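Local structure of Rho guanine nucleotide exchange factor 12 (Homo sapiens, 1TXD) at residues E57-P62 with D142-T147; I101-L106 with R194-K199; A120-C125 with N209-A214; T277-D282 with D362-M367. The protein acts, through the DH and PH domains of this fragment, as a guanine nucleotide exchange factor for RhoA. The protein carries 1 engineered substitution. One frame throughout, in Å; residues are numbered along the deposited sequence.

Contact 1 of 4, residues E57-P62 with D142-T147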
loop_
_atom_site.group_PDB
_atom_site.type_symbol
_atom_site.label_atom_id
_atom_site.label_comp_id
_atom_site.label_asym_id
_atom_site.label_seq_id
_atom_site.Cartn_x
_atom_site.Cartn_y
_atom_site.Cartn_z
ATOM N N GLU A 57 27.615 2.197 6.085
ATOM C CA GLU A 57 27.996 1.839 7.456
ATOM C C GLU A 57 27.895 0.325 7.639
ATOM O O GLU A 57 28.499 -0.237 8.524
ATOM C CB GLU A 57 27.186 2.649 8.500
ATOM C CG GLU A 57 27.871 4.008 8.768
ATOM C CD GLU A 57 27.039 5.057 9.514
ATOM O OE1 GLU A 57 27.293 6.256 9.280
ATOM O OE2 GLU A 57 26.141 4.719 10.330
ATOM N N GLY A 58 27.139 -0.337 6.772
ATOM C CA GLY A 58 27.036 -1.793 6.820
ATOM C C GLY A 58 26.233 -2.339 7.975
ATOM O O GLY A 58 26.403 -3.497 8.310
ATOM N N ILE A 59 25.356 -1.505 8.541
ATOM C CA ILE A 59 24.508 -1.828 9.684
ATOM C C ILE A 59 23.420 -2.846 9.337
ATOM O O ILE A 59 23.048 -3.646 10.202
ATOM C CB ILE A 59 23.711 -0.523 10.180
ATOM C CG1 ILE A 59 24.597 0.595 10.651
ATOM C CG2 ILE A 59 22.650 -0.875 11.216
ATOM C CD1 ILE A 59 25.786 0.148 11.425
ATOM N N LEU A 60 22.837 -2.704 8.137
ATOM C CA LEU A 60 21.824 -3.608 7.638
ATOM C C LEU A 60 22.371 -4.686 6.716
ATOM O O LEU A 60 23.377 -4.535 6.048
ATOM C CB LEU A 60 20.705 -2.865 6.919
ATOM C CG LEU A 60 20.037 -1.732 7.749
ATOM C CD1 LEU A 60 19.173 -0.952 6.851
ATOM C CD2 LEU A 60 19.310 -2.269 8.929
ATOM N N SER A 61 21.695 -5.809 6.738
ATOM C CA SER A 61 21.987 -6.945 5.845
ATOM C C SER A 61 21.425 -6.672 4.458
ATOM O O SER A 61 20.568 -5.788 4.323
ATOM C CB SER A 61 21.367 -8.187 6.430
ATOM O OG SER A 61 19.975 -8.174 6.258
ATOM N N PRO A 62 21.810 -7.468 3.454
ATOM C CA PRO A 62 21.228 -7.334 2.122
ATOM C C PRO A 62 19.702 -7.422 2.190
ATOM O O PRO A 62 19.051 -6.599 1.596
ATOM C CB PRO A 62 21.863 -8.495 1.324
ATOM C CG PRO A 62 23.225 -8.636 1.938
ATOM C CD PRO A 62 22.897 -8.465 3.449
ATOM N N ASP A 142 18.235 -3.417 17.291
ATOM C CA ASP A 142 19.642 -3.071 16.941
ATOM C C ASP A 142 20.043 -1.621 17.282
ATOM O O ASP A 142 19.811 -0.689 16.471
ATOM C CB ASP A 142 19.861 -3.290 15.455
ATOM C CG ASP A 142 21.257 -2.976 15.034
ATOM O OD1 ASP A 142 22.170 -2.659 15.858
ATOM O OD2 ASP A 142 21.550 -3.052 13.872
ATOM N N SER A 143 20.710 -1.444 18.419
ATOM C CA SER A 143 21.211 -0.151 18.827
ATOM C C SER A 143 21.902 0.663 17.727
ATOM O O SER A 143 21.750 1.861 17.682
ATOM C CB SER A 143 22.214 -0.300 19.982
ATOM O OG SER A 143 21.444 -0.499 21.116
ATOM N N ARG A 144 22.678 0.006 16.886
ATOM C CA ARG A 144 23.447 0.712 15.875
ATOM C C ARG A 144 22.545 1.349 14.833
ATOM O O ARG A 144 22.873 2.414 14.305
ATOM C CB ARG A 144 24.442 -0.206 15.201
ATOM C CG ARG A 144 25.152 -1.119 16.146
ATOM C CD ARG A 144 26.415 -1.716 15.594
ATOM N NE ARG A 144 27.207 -0.765 14.817
ATOM C CZ ARG A 144 27.663 -0.984 13.573
ATOM N NH1 ARG A 144 27.384 -2.130 12.923
ATOM N NH2 ARG A 144 28.392 -0.046 12.964
ATOM N N PHE A 145 21.383 0.726 14.572
ATOM C CA PHE A 145 20.470 1.251 13.581
ATOM C C PHE A 145 19.559 2.302 14.230
ATOM O O PHE A 145 19.180 3.295 13.597
ATOM C CB PHE A 145 19.632 0.125 12.990
ATOM C CG PHE A 145 18.616 0.593 12.002
ATOM C CD1 PHE A 145 18.997 0.943 10.721
ATOM C CD2 PHE A 145 17.291 0.708 12.352
ATOM C CE1 PHE A 145 18.087 1.381 9.793
ATOM C CE2 PHE A 145 16.370 1.128 11.433
ATOM C CZ PHE A 145 16.764 1.466 10.139
ATOM N N GLN A 146 19.170 2.074 15.481
ATOM C CA GLN A 146 18.461 3.126 16.224
ATOM C C GLN A 146 19.318 4.413 16.228
ATOM O O GLN A 146 18.820 5.528 15.963
ATOM C CB GLN A 146 18.107 2.684 17.642
ATOM C CG GLN A 146 16.916 3.422 18.232
ATOM C CD GLN A 146 17.304 4.790 18.775
ATOM O OE1 GLN A 146 18.457 4.991 19.112
ATOM N NE2 GLN A 146 16.373 5.746 18.750
ATOM N N THR A 147 20.598 4.263 16.544
ATOM C CA THR A 147 21.489 5.414 16.564
ATOM C C THR A 147 21.529 6.056 15.204
ATOM O O THR A 147 21.283 7.253 15.061
ATOM C CB THR A 147 22.924 5.019 17.003
ATOM O OG1 THR A 147 22.912 4.549 18.351
ATOM C CG2 THR A 147 23.857 6.262 17.098
HETATM O O HOH W 1 23.315 -4.478 12.798
#
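The guanidinium of R144 takes the side chain of I59 over one face: CD1 sits above it, modelled only 3.0 Å from NH2, so close that the exact placement of the arginine end is doubtful. The ring of F145 is met differently. I59 CG2 comes to its edge, near the ring plane, and also touches CB of F145 at 3.6 Å, while L60 reaches the CD1-CE1 side obliquely, with CD2 3.7 Å from CD1. I59 spreads its two branches between these groups: CG1 lies beside the backbone N (chi1 -62°), which leaves CG2 anti to it, and CD1 goes to the arginine. Between I59 and D142 lies a water that donates to I59 O at 2.7 Å and to D142 OD2 at 2.5 Å. The other carboxylate oxygen, OD1, accepts R144 N at 2.9 Å from above the carboxylate plane and so caps helix 143-154. I68 and V54 add apolar contacts to L60, and R138 of helix 128-141 touches both L60 and F145. The DH-domain loop after helix 20-57 is thus held by greasy contacts and a water; a donor at each D142 oxygen would probably favour the ionised carboxylate.

Contact 2 of 4, residues I101-L106 with R194-K199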
loop_
_atom_site.group_PDB
_atom_site.type_symbol
_atom_site.label_atom_id
_atom_site.label_comp_id
_atom_site.label_asym_id
_atom_site.label_seq_id
_atom_site.Cartn_x
_atom_site.Cartn_y
_atom_site.Cartn_z
ATOM N N ILE A 101 1.912 20.601 -25.142
ATOM C CA ILE A 101 2.456 19.652 -24.157
ATOM C C ILE A 101 1.740 18.292 -24.080
ATOM O O ILE A 101 2.266 17.357 -23.499
ATOM C CB ILE A 101 2.508 20.301 -22.764
ATOM C CG1 ILE A 101 3.715 19.799 -22.003
ATOM C CG2 ILE A 101 1.210 20.038 -21.957
ATOM C CD1 ILE A 101 3.597 19.960 -20.549
ATOM N N GLY A 102 0.560 18.175 -24.678
ATOM C CA GLY A 102 -0.209 16.946 -24.626
ATOM C C GLY A 102 0.643 15.749 -24.995
ATOM O O GLY A 102 0.602 14.721 -24.325
ATOM N N GLU A 103 1.440 15.891 -26.049
ATOM C CA GLU A 103 2.176 14.773 -26.591
ATOM C C GLU A 103 3.260 14.331 -25.616
ATOM O O GLU A 103 3.527 13.142 -25.481
ATOM C CB GLU A 103 2.777 15.133 -27.965
ATOM C CG GLU A 103 3.067 13.928 -28.847
ATOM C CD GLU A 103 1.815 13.135 -29.222
ATOM O OE1 GLU A 103 0.890 13.724 -29.844
ATOM O OE2 GLU A 103 1.760 11.925 -28.907
ATOM N N ASP A 104 3.860 15.297 -24.928
ATOM C CA ASP A 104 4.861 14.996 -23.909
ATOM C C ASP A 104 4.214 14.247 -22.744
ATOM O O ASP A 104 4.717 13.260 -22.298
ATOM C CB ASP A 104 5.541 16.264 -23.416
ATOM C CG ASP A 104 6.084 17.078 -24.534
ATOM O OD1 ASP A 104 6.911 16.551 -25.304
ATOM O OD2 ASP A 104 5.706 18.248 -24.739
ATOM N N LEU A 105 3.059 14.714 -22.314
ATOM C CA LEU A 105 2.307 14.057 -21.261
ATOM C C LEU A 105 1.936 12.638 -21.631
ATOM O O LEU A 105 1.933 11.749 -20.781
ATOM C CB LEU A 105 1.055 14.856 -20.945
ATOM C CG LEU A 105 1.288 16.265 -20.400
ATOM C CD1 LEU A 105 -0.046 16.895 -20.243
ATOM C CD2 LEU A 105 2.003 16.254 -19.077
ATOM N N LEU A 106 1.661 12.419 -22.905
ATOM C CA LEU A 106 1.388 11.089 -23.405
ATOM C C LEU A 106 2.633 10.189 -23.440
ATOM O O LEU A 106 2.530 9.002 -23.182
ATOM C CB LEU A 106 0.716 11.157 -24.791
ATOM C CG LEU A 106 -0.778 11.499 -24.721
ATOM C CD1 LEU A 106 -1.448 11.486 -26.142
ATOM C CD2 LEU A 106 -1.545 10.579 -23.755
ATOM N N ARG A 194 -6.129 19.571 -25.987
ATOM C CA ARG A 194 -6.874 19.256 -24.775
ATOM C C ARG A 194 -7.217 17.780 -24.675
ATOM O O ARG A 194 -7.120 17.202 -23.595
ATOM C CB ARG A 194 -8.157 20.074 -24.653
ATOM C CG ARG A 194 -9.058 19.709 -23.448
ATOM C CD ARG A 194 -10.556 19.952 -23.674
ATOM N NE ARG A 194 -10.911 21.330 -23.357
ATOM C CZ ARG A 194 -11.430 22.228 -24.218
ATOM N NH1 ARG A 194 -11.693 21.927 -25.500
ATOM N NH2 ARG A 194 -11.706 23.457 -23.785
ATOM N N GLU A 195 -7.616 17.169 -25.786
ATOM C CA GLU A 195 -7.935 15.738 -25.765
ATOM C C GLU A 195 -6.762 14.859 -25.303
ATOM O O GLU A 195 -6.970 13.856 -24.662
ATOM C CB GLU A 195 -8.433 15.247 -27.126
ATOM C CG GLU A 195 -9.635 14.299 -27.064
ATOM C CD GLU A 195 -10.575 14.562 -25.882
ATOM O OE1 GLU A 195 -11.279 15.593 -25.865
ATOM O OE2 GLU A 195 -10.592 13.734 -24.947
ATOM N N LYS A 196 -5.553 15.252 -25.677
ATOM C CA LYS A 196 -4.348 14.544 -25.333
ATOM C C LYS A 196 -4.056 14.690 -23.845
ATOM O O LYS A 196 -3.660 13.710 -23.169
ATOM C CB LYS A 196 -3.171 15.104 -26.118
ATOM C CG LYS A 196 -3.157 14.682 -27.566
ATOM C CD LYS A 196 -2.285 15.617 -28.388
ATOM C CE LYS A 196 -2.506 15.398 -29.888
ATOM N NZ LYS A 196 -1.219 15.423 -30.629
ATOM N N VAL A 197 -4.228 15.912 -23.345
ATOM C CA VAL A 197 -3.980 16.205 -21.943
ATOM C C VAL A 197 -4.910 15.345 -21.117
ATOM O O VAL A 197 -4.436 14.633 -20.215
ATOM C CB VAL A 197 -4.150 17.701 -21.594
ATOM C CG1 VAL A 197 -4.089 17.925 -20.089
ATOM C CG2 VAL A 197 -3.046 18.542 -22.254
ATOM N N LYS A 198 -6.207 15.361 -21.444
ATOM C CA LYS A 198 -7.192 14.567 -20.694
ATOM C C LYS A 198 -6.966 13.060 -20.812
ATOM O O LYS A 198 -7.298 12.322 -19.883
ATOM C CB LYS A 198 -8.620 14.889 -21.117
ATOM C CG LYS A 198 -9.093 16.233 -20.614
ATOM C CD LYS A 198 -10.499 16.579 -21.120
ATOM C CE LYS A 198 -11.605 15.964 -20.249
ATOM N NZ LYS A 198 -12.950 16.528 -20.642
ATOM N N LYS A 199 -6.412 12.605 -21.941
ATOM C CA LYS A 199 -6.114 11.186 -22.115
ATOM C C LYS A 199 -4.988 10.769 -21.129
ATOM O O LYS A 199 -5.126 9.781 -20.417
ATOM C CB LYS A 199 -5.746 10.876 -23.578
ATOM C CG LYS A 199 -5.219 9.433 -23.873
ATOM C CD LYS A 199 -5.492 9.029 -25.331
ATOM C CE LYS A 199 -4.361 8.196 -25.986
ATOM N NZ LYS A 199 -3.910 7.061 -25.142
#
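E103 and K196 meet because the E103 side chain starts off away from helix 191-230 and folds back. In E103, CG is anti to the backbone N (chi1 -157°), and a bend at chi2, 63°, then swings CD toward the neighbouring helix. K196 runs nearly extended as far as CE and bends only at the last torsion, which sets NZ 2.8 Å from E103 OE1. This is a hydrogen-bonded salt bridge, with the ammonium arriving nearly in line with the C-O bond. Next to the salt bridge the helices 102-109 and 191-230 run almost parallel, their segment axes 8.1 Å apart and inclined at 23°. G102 makes the close approach possible: its CA rests 3.8 Å from K196 CB and also touches V197 CG2. L106 lies at about a right angle across the lysine, CD1 against K196 CG at 3.9 Å, and its CD2 reaches K199 CG. On the buried side, L105 CD1 packs on V197 CG2 at 4.0 Å, facing the core that I184 and L32 extend. E193, also of helix 191-230, accepts both I101 N and G102 N at the start of helix 102-109. The chemistry is therefore layered: leucine and valine inside the DH bundle, the aliphatic part of K196 in the middle, and at the exposed rim a charged pair whose strength is probably tempered by solvent.

Contact 3 of 4, residues A120-C125 with N209-A214. Engineered in segment 209-214: F210 (natural residue Tyr).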
loop_
_atom_site.group_PDB
_atom_site.type_symbol
_atom_site.label_atom_id
_atom_site.label_comp_id
_atom_site.label_asym_id
_atom_site.label_seq_id
_atom_site.Cartn_x
_atom_site.Cartn_y
_atom_site.Cartn_z
ATOM N N ALA A 120 7.142 0.573 -11.167
ATOM C CA ALA A 120 8.166 0.962 -10.215
ATOM C C ALA A 120 7.483 1.493 -8.967
ATOM O O ALA A 120 7.822 1.100 -7.843
ATOM C CB ALA A 120 9.092 1.977 -10.792
ATOM N N ALA A 121 6.512 2.366 -9.149
ATOM C CA ALA A 121 5.787 2.879 -8.000
ATOM C C ALA A 121 5.021 1.777 -7.253
ATOM O O ALA A 121 4.760 1.889 -6.025
ATOM C CB ALA A 121 4.803 3.978 -8.411
ATOM N N ALA A 122 4.592 0.758 -7.976
ATOM C CA ALA A 122 3.770 -0.328 -7.346
ATOM C C ALA A 122 4.655 -1.133 -6.413
ATOM O O ALA A 122 4.220 -1.555 -5.329
ATOM C CB ALA A 122 3.137 -1.294 -8.414
ATOM N N THR A 123 5.896 -1.326 -6.845
ATOM C CA THR A 123 6.895 -2.055 -6.056
ATOM C C THR A 123 7.310 -1.231 -4.808
ATOM O O THR A 123 7.204 -1.718 -3.660
ATOM C CB THR A 123 8.094 -2.391 -6.930
ATOM O OG1 THR A 123 7.698 -3.368 -7.913
ATOM C CG2 THR A 123 9.197 -3.043 -6.155
ATOM N N PHE A 124 7.795 0.003 -5.022
ATOM C CA PHE A 124 8.073 0.884 -3.884
ATOM C C PHE A 124 6.880 1.018 -2.936
ATOM O O PHE A 124 6.981 0.709 -1.764
ATOM C CB PHE A 124 8.568 2.249 -4.275
ATOM C CG PHE A 124 9.093 3.024 -3.116
ATOM C CD1 PHE A 124 10.307 2.736 -2.592
ATOM C CD2 PHE A 124 8.402 4.083 -2.594
ATOM C CE1 PHE A 124 10.810 3.437 -1.520
ATOM C CE2 PHE A 124 8.920 4.788 -1.527
ATOM C CZ PHE A 124 10.116 4.474 -1.013
ATOM N N CYS A 125 5.743 1.423 -3.432
ATOM C CA CYS A 125 4.666 1.791 -2.565
ATOM C C CYS A 125 3.969 0.609 -1.852
ATOM O O CYS A 125 3.452 0.767 -0.764
ATOM C CB CYS A 125 3.595 2.599 -3.344
ATOM S SG CYS A 125 4.143 4.154 -4.105
ATOM N N ASN A 209 -4.652 3.782 -9.784
ATOM C CA ASN A 209 -5.460 2.621 -9.431
ATOM C C ASN A 209 -4.692 1.297 -9.372
ATOM O O ASN A 209 -5.021 0.459 -8.538
ATOM C CB ASN A 209 -6.659 2.463 -10.382
ATOM C CG ASN A 209 -7.665 3.582 -10.232
ATOM O OD1 ASN A 209 -8.104 4.174 -11.227
ATOM N ND2 ASN A 209 -8.041 3.883 -8.990
ATOM N N PHE A 210 -3.689 1.121 -10.250
ATOM C CA PHE A 210 -2.841 -0.084 -10.285
ATOM C C PHE A 210 -1.940 -0.066 -9.075
ATOM O O PHE A 210 -1.647 -1.078 -8.470
ATOM C CB PHE A 210 -1.976 -0.090 -11.567
ATOM C CG PHE A 210 -1.013 -1.288 -11.704
ATOM C CD1 PHE A 210 0.288 -1.213 -11.253
ATOM C CD2 PHE A 210 -1.430 -2.466 -12.344
ATOM C CE1 PHE A 210 1.189 -2.310 -11.409
ATOM C CE2 PHE A 210 -0.562 -3.561 -12.505
ATOM C CZ PHE A 210 0.765 -3.476 -12.021
ATOM N N VAL A 211 -1.428 1.102 -8.743
ATOM C CA VAL A 211 -0.577 1.191 -7.576
ATOM C C VAL A 211 -1.407 0.948 -6.324
ATOM O O VAL A 211 -1.073 0.092 -5.526
ATOM C CB VAL A 211 0.163 2.458 -7.532
ATOM C CG1 VAL A 211 0.853 2.628 -6.135
ATOM C CG2 VAL A 211 1.179 2.406 -8.646
ATOM N N ASN A 212 -2.515 1.651 -6.191
ATOM C CA ASN A 212 -3.420 1.444 -5.052
ATOM C C ASN A 212 -3.853 0.005 -4.804
ATOM O O ASN A 212 -4.144 -0.363 -3.668
ATOM C CB ASN A 212 -4.691 2.311 -5.166
ATOM C CG ASN A 212 -4.466 3.751 -4.702
ATOM O OD1 ASN A 212 -3.461 4.068 -4.042
ATOM N ND2 ASN A 212 -5.380 4.637 -5.074
ATOM N N GLN A 213 -3.963 -0.795 -5.857
ATOM C CA GLN A 213 -4.521 -2.139 -5.720
ATOM C C GLN A 213 -3.398 -3.052 -5.199
ATOM O O GLN A 213 -3.603 -3.919 -4.377
ATOM C CB GLN A 213 -5.112 -2.577 -7.080
ATOM C CG GLN A 213 -5.828 -3.904 -7.144
ATOM C CD GLN A 213 -6.656 -4.204 -5.905
ATOM O OE1 GLN A 213 -7.608 -3.477 -5.606
ATOM N NE2 GLN A 213 -6.291 -5.271 -5.178
ATOM N N ALA A 214 -2.186 -2.794 -5.670
ATOM C CA ALA A 214 -1.019 -3.493 -5.201
ATOM C C ALA A 214 -0.809 -3.186 -3.727
ATOM O O ALA A 214 -0.373 -4.044 -2.983
ATOM C CB ALA A 214 0.229 -3.069 -6.030
#
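A122 and V211 face each other where helix 112-126 runs beside helix 191-230, with their CA atoms 4.6 Å apart. The conformation of V211 decides who touches what. Its CG1 stands anti to the backbone N (chi1 169°) and meets C125 CB at 3.9 Å, while CG2, anti to the carbonyl carbon, points into the preceding turn, 3.8 Å from A122 N and 4.0 Å from A121 CB. One valine thus straddles a full turn of the facing helix, a methyl at each level. The sulfur of C125 stays a little further back, beside its own backbone N, so it is mainly CB that makes the contact. F210, an engineered residue in place of the natural tyrosine, has CG anti to its backbone N (chi1 178°). Its CE1 comes within 3.7 Å of A122 CB. One turn further on, A214 sets its CB 4.2 Å from that of A122, methyl to methyl. With alanines at the meeting points the segment axes come to 8.7 Å, inclined at 28°. The F210 ring also meets that of H119 and makes a cation-pi contact with K118. On the other flank helix 169-186 closes over the pair, L174 against A121 and Q170 against C125, while A120 and F124 turn to I75 of helix 72-90, in the DH helical bundle.

Contact 4 of 4, residues T277-D282 with D362-M367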
loop_
_atom_site.group_PDB
_atom_site.type_symbol
_atom_site.label_atom_id
_atom_site.label_comp_id
_atom_site.label_asym_id
_atom_site.label_seq_id
_atom_site.Cartn_x
_atom_site.Cartn_y
_atom_site.Cartn_z
ATOM N N THR A 277 -10.559 -14.054 15.356
ATOM C CA THR A 277 -10.743 -15.147 14.412
ATOM C C THR A 277 -10.342 -14.700 13.036
ATOM O O THR A 277 -10.557 -13.558 12.684
ATOM C CB THR A 277 -12.253 -15.554 14.407
ATOM O OG1 THR A 277 -12.568 -16.193 15.642
ATOM C CG2 THR A 277 -12.560 -16.596 13.335
ATOM N N LEU A 278 -9.801 -15.606 12.240
ATOM C CA LEU A 278 -9.349 -15.245 10.920
ATOM C C LEU A 278 -9.896 -16.184 9.900
ATOM O O LEU A 278 -9.590 -17.368 9.922
ATOM C CB LEU A 278 -7.825 -15.306 10.841
ATOM C CG LEU A 278 -6.976 -14.716 11.974
ATOM C CD1 LEU A 278 -5.534 -15.038 11.665
ATOM C CD2 LEU A 278 -7.183 -13.214 12.206
ATOM N N LEU A 279 -10.714 -15.650 9.003
ATOM C CA LEU A 279 -11.126 -16.365 7.796
ATOM C C LEU A 279 -10.076 -16.225 6.691
ATOM O O LEU A 279 -9.899 -15.139 6.136
ATOM C CB LEU A 279 -12.461 -15.823 7.287
ATOM C CG LEU A 279 -12.938 -16.344 5.933
ATOM C CD1 LEU A 279 -12.882 -17.872 5.865
ATOM C CD2 LEU A 279 -14.369 -15.858 5.689
ATOM N N LEU A 280 -9.407 -17.330 6.373
ATOM C CA LEU A 280 -8.439 -17.402 5.280
ATOM C C LEU A 280 -9.037 -18.132 4.083
ATOM O O LEU A 280 -10.190 -18.557 4.124
ATOM C CB LEU A 280 -7.164 -18.112 5.747
ATOM C CG LEU A 280 -6.619 -17.674 7.104
ATOM C CD1 LEU A 280 -5.270 -18.358 7.386
ATOM C CD2 LEU A 280 -6.464 -16.163 7.174
ATOM N N GLU A 281 -8.246 -18.288 3.020
ATOM C CA GLU A 281 -8.726 -18.874 1.762
ATOM C C GLU A 281 -9.417 -20.220 1.974
ATOM O O GLU A 281 -10.459 -20.501 1.370
ATOM C CB GLU A 281 -7.568 -19.068 0.769
ATOM C CG GLU A 281 -7.549 -18.082 -0.396
ATOM C CD GLU A 281 -6.212 -18.051 -1.129
ATOM O OE1 GLU A 281 -5.480 -19.067 -1.088
ATOM O OE2 GLU A 281 -5.887 -17.011 -1.748
ATOM N N ASP A 282 -8.814 -21.043 2.829
ATOM C CA ASP A 282 -9.167 -22.453 2.944
ATOM C C ASP A 282 -9.378 -22.942 4.375
ATOM O O ASP A 282 -9.764 -24.086 4.569
ATOM C CB ASP A 282 -8.098 -23.307 2.243
ATOM C CG ASP A 282 -6.762 -23.334 2.989
ATOM O OD1 ASP A 282 -6.521 -22.480 3.869
ATOM O OD2 ASP A 282 -5.884 -24.186 2.752
ATOM N N ASP A 362 -21.819 -15.000 5.314
ATOM C CA ASP A 362 -21.784 -14.870 3.861
ATOM C C ASP A 362 -20.403 -15.205 3.305
ATOM O O ASP A 362 -20.296 -15.841 2.254
ATOM C CB ASP A 362 -22.202 -13.459 3.418
ATOM C CG ASP A 362 -23.712 -13.321 3.212
ATOM O OD1 ASP A 362 -24.490 -14.111 3.787
ATOM O OD2 ASP A 362 -24.215 -12.437 2.488
ATOM N N LEU A 363 -19.354 -14.792 4.017
ATOM C CA LEU A 363 -17.995 -14.991 3.543
ATOM C C LEU A 363 -17.499 -16.408 3.790
ATOM O O LEU A 363 -16.864 -16.982 2.915
ATOM C CB LEU A 363 -17.048 -13.970 4.169
ATOM C CG LEU A 363 -17.291 -12.539 3.697
ATOM C CD1 LEU A 363 -16.457 -11.580 4.536
ATOM C CD2 LEU A 363 -16.977 -12.381 2.207
ATOM N N ILE A 364 -17.788 -16.980 4.957
ATOM C CA ILE A 364 -17.363 -18.353 5.232
ATOM C C ILE A 364 -17.937 -19.287 4.166
ATOM O O ILE A 364 -17.232 -20.136 3.638
ATOM C CB ILE A 364 -17.773 -18.808 6.652
ATOM C CG1 ILE A 364 -16.932 -18.105 7.708
ATOM C CG2 ILE A 364 -17.589 -20.324 6.823
ATOM C CD1 ILE A 364 -17.522 -18.190 9.091
ATOM N N CYS A 365 -19.219 -19.107 3.852
ATOM C CA CYS A 365 -19.913 -19.894 2.830
ATOM C C CYS A 365 -19.380 -19.641 1.419
ATOM O O CYS A 365 -19.328 -20.553 0.601
ATOM C CB CYS A 365 -21.409 -19.591 2.872
ATOM S SG CYS A 365 -22.187 -20.047 4.436
ATOM N N ARG A 366 -18.998 -18.401 1.133
ATOM C CA ARG A 366 -18.363 -18.076 -0.143
ATOM C C ARG A 366 -17.064 -18.869 -0.305
ATOM O O ARG A 366 -16.838 -19.496 -1.340
ATOM C CB ARG A 366 -18.077 -16.568 -0.258
ATOM C CG ARG A 366 -19.203 -15.776 -0.928
ATOM C CD ARG A 366 -19.158 -14.260 -0.674
ATOM N NE ARG A 366 -20.472 -13.721 -0.312
ATOM C CZ ARG A 366 -20.718 -12.451 0.019
ATOM N NH1 ARG A 366 -19.746 -11.541 0.037
ATOM N NH2 ARG A 366 -21.964 -12.087 0.327
ATOM N N MET A 367 -16.236 -18.856 0.736
ATOM C CA MET A 367 -14.950 -19.545 0.722
ATOM C C MET A 367 -15.102 -21.058 0.812
ATOM O O MET A 367 -14.311 -21.797 0.225
ATOM C CB MET A 367 -14.072 -19.054 1.878
ATOM C CG MET A 367 -13.679 -17.589 1.783
ATOM S SD MET A 367 -12.771 -17.171 0.259
ATOM C CE MET A 367 -13.948 -16.045 -0.563
#
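L279 carries the tight part of this contact, pushing its side chain from strand 275-280 onto helix 354-374. Its CB bond points toward the helix; CG lies anti to the backbone N (chi1 172°), and chi2 of 50° places the CD atoms. There CD2 settles between two successive residues, 3.6 Å from L363 CB and 3.7 Å from I364 N, with I364 CG1 at 4.0 Å completing the seat. The other branch, CD1, is less closely held, 4.2 Å from M367 CG. W360, one turn earlier on the helix, and L284 of the next strand also touch L279, adding further apolar contacts. Towards the end of the strand the packing slackens. M367 CB lies 3.9 Å from the carbonyl oxygen of E281, and beyond the bends at chi2 and chi3 the terminal methyl CE leads away from the segment 277-282. E281 itself is exposed, and its CB bond points away from the helix. The arrangement belongs to the PH fold, in which the C-terminal helix covers one end of the beta sandwich. Across the two segments that covering is almost wholly apolar, the charges being kept to the outside; its hold therefore comes from fitted leucine, isoleucine and methionine carbons and probably from burying them away from water.

How the contacts relate
Contacts 1, 2 and 3 all belong to the DH helical bundle, and contact 4 to the PH domain that follows it in the chain. The three DH contacts interleave: their first segments all come before any of their second segments, so the bundle is closed by returns over 80 residues or more. Contacts 2 and 3 share the long helix 191-230, which receives the consecutive helices 102-109 and 112-126; the centres of these two contacts are about 23 Å apart. Contact 1 lies about 46 Å from contact 2, centre to centre. Contact 4 opens only after the others have closed; its centre is about 26 Å from that of contact 3, and none of these four contacts joins the two domains.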